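Local coordinates for DynF (PDB 6UBL), which is of unknown function but belongs to the dynemicin biosynthesis pathway, an enediyne route, and forms a beta-barrel, at the interface of chains A and B. Residues are numbered along the deposited sequence; one frame, centred on the assembly and turned at random. Chains: chain A/B, DynF.

The interface of chains A and B. Residues chain A 178, 180, 191, 194; chain B 82, 113, 115, 132.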
loop_
_atom_site.group_PDB
_atom_site.type_symbol
_atom_site.label_atom_id
_atom_site.label_comp_id
_atom_site.label_asym_id
_atom_site.label_seq_id
_atom_site.Cartn_x
_atom_site.Cartn_y
_atom_site.Cartn_z
ATOM N N MET A 178 6.597 -9.082 -0.918
ATOM C CA MET A 178 5.764 -9.490 -2.041
ATOM C C MET A 178 4.566 -8.559 -2.201
ATOM O O MET A 178 3.998 -8.053 -1.214
ATOM C CB MET A 178 5.288 -10.945 -1.874
ATOM C CG MET A 178 4.280 -11.142 -0.735
ATOM S SD MET A 178 3.863 -12.849 -0.292
ATOM C CE MET A 178 5.341 -13.336 0.597
ATOM N N PRO A 180 0.941 -8.857 -4.427
ATOM C CA PRO A 180 0.173 -9.776 -5.280
ATOM C C PRO A 180 -0.218 -9.156 -6.621
ATOM O O PRO A 180 -0.606 -7.991 -6.706
ATOM C CB PRO A 180 -1.071 -10.102 -4.442
ATOM C CG PRO A 180 -0.776 -9.621 -3.049
ATOM C CD PRO A 180 0.198 -8.483 -3.205
ATOM N N PRO A 191 -3.467 -15.028 -6.401
ATOM C CA PRO A 191 -2.513 -14.311 -7.253
ATOM C C PRO A 191 -1.823 -15.254 -8.227
ATOM O O PRO A 191 -1.580 -16.422 -7.925
ATOM C CB PRO A 191 -1.522 -13.696 -6.248
ATOM C CG PRO A 191 -2.347 -13.541 -4.982
ATOM C CD PRO A 191 -3.235 -14.764 -4.967
ATOM N N TYR A 194 3.822 -12.515 -8.068
ATOM C CA TYR A 194 4.087 -11.468 -7.100
ATOM C C TYR A 194 5.216 -10.596 -7.613
ATOM O O TYR A 194 6.239 -11.099 -8.085
ATOM C CB TYR A 194 4.471 -12.082 -5.743
ATOM C CG TYR A 194 3.364 -12.932 -5.161
ATOM C CD1 TYR A 194 3.227 -14.262 -5.528
ATOM C CD2 TYR A 194 2.451 -12.396 -4.276
ATOM C CE1 TYR A 194 2.214 -15.047 -5.019
ATOM C CE2 TYR A 194 1.427 -13.166 -3.751
ATOM C CZ TYR A 194 1.312 -14.481 -4.121
ATOM O OH TYR A 194 0.292 -15.250 -3.602
ATOM N N TYR B 82 -5.659 -17.726 3.026
ATOM C CA TYR B 82 -6.110 -16.379 2.703
ATOM C C TYR B 82 -6.977 -15.859 3.837
ATOM O O TYR B 82 -7.743 -16.614 4.442
ATOM C CB TYR B 82 -6.862 -16.394 1.375
ATOM C CG TYR B 82 -5.910 -16.675 0.238
ATOM C CD1 TYR B 82 -5.581 -17.975 -0.116
ATOM C CD2 TYR B 82 -5.299 -15.634 -0.441
ATOM C CE1 TYR B 82 -4.683 -18.232 -1.144
ATOM C CE2 TYR B 82 -4.408 -15.877 -1.471
ATOM C CZ TYR B 82 -4.105 -17.172 -1.815
ATOM O OH TYR B 82 -3.210 -17.398 -2.841
ATOM N N GLN B 113 -2.802 -12.694 3.481
ATOM C CA GLN B 113 -2.486 -14.085 3.208
ATOM C C GLN B 113 -1.309 -14.519 4.068
ATOM O O GLN B 113 -0.557 -13.695 4.608
ATOM C CB GLN B 113 -2.246 -14.345 1.715
ATOM C CG GLN B 113 -1.057 -13.623 1.071
ATOM C CD GLN B 113 -1.130 -13.681 -0.443
ATOM O OE1 GLN B 113 -1.329 -12.665 -1.100
ATOM N NE2 GLN B 113 -1.009 -14.885 -0.996
ATOM N N ARG B 115 1.778 -17.337 3.634
ATOM C CA ARG B 115 2.436 -18.272 2.738
ATOM C C ARG B 115 3.942 -18.180 2.946
ATOM O O ARG B 115 4.466 -17.191 3.472
ATOM C CB ARG B 115 2.076 -18.006 1.269
ATOM C CG ARG B 115 2.523 -16.657 0.715
ATOM C CD ARG B 115 2.723 -16.774 -0.781
ATOM N NE ARG B 115 3.905 -17.579 -1.070
ATOM C CZ ARG B 115 3.975 -18.521 -2.009
ATOM N NH1 ARG B 115 2.921 -18.802 -2.767
ATOM N NH2 ARG B 115 5.107 -19.189 -2.186
ATOM N N ARG B 132 0.684 -11.338 5.975
ATOM C CA ARG B 132 0.496 -9.943 5.600
ATOM C C ARG B 132 -0.990 -9.642 5.559
ATOM O O ARG B 132 -1.798 -10.533 5.323
ATOM C CB ARG B 132 1.182 -9.614 4.279
ATOM C CG ARG B 132 0.561 -10.247 3.039
ATOM C CD ARG B 132 1.534 -10.160 1.859
ATOM N NE ARG B 132 1.987 -8.787 1.676
ATOM C CZ ARG B 132 1.294 -7.837 1.065
ATOM N NH1 ARG B 132 0.112 -8.096 0.529
ATOM N NH2 ARG B 132 1.793 -6.611 0.974
HETATM O O HOH W 1 0.476 -17.685 -3.762
#
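The phenol oxygen OH of A:Tyr194 takes a hydrogen bond from the amide nitrogen NE2 of B:Gln113 at 2.9 Å. The bond is bent, 136° at the hydrogen, and the oxygen is tilted from the amide plane, which is steeply inclined to the tyrosine ring. B:Gln113 reaches across because CG sits between the backbone N and the carbonyl carbon (chi1 63°) and the chain then runs extended to its amide. Its OE1 lies at the edge of the tyrosine ring, 3.7 Å from CG of A:Pro180, the proline ring and the glutamine chain running alongside in opposing senses. A water bridges the A:Tyr194 phenol to B:Arg115, 2.9 Å from NH1 at the guanidinium edge; its distance to OH of A:Tyr194, 2.4 Å, is short and to be read with caution. A phenylalanine in place of A:Tyr194 would probably leave the B:Gln113 amide without its acceptor across the interface and free to turn. To one side, CD of A:Pro191 lies 3.4 Å from the hydroxyl OH of B:Tyr82. On the other, CG of A:Met178 packs 3.9 Å from CD of B:Arg132. The sulfur SD of A:Met178 is 4.1 Å from CD of B:Arg115. B:Arg132 bends at chi3 (-53°), bringing one face of its guanidinium beneath the backbone O of A:Met178, a contact over the face toward the rim. Strand ends and loops of one barrel thus pack on strands 81-94, 108-115 and 129-135 of the other, with the B:Gln113 to A:Tyr194 bond set among prolines and alkyl chains. Repeated by the two-fold axis, this patch helps join the two DynF copies, plausibly as a dimer.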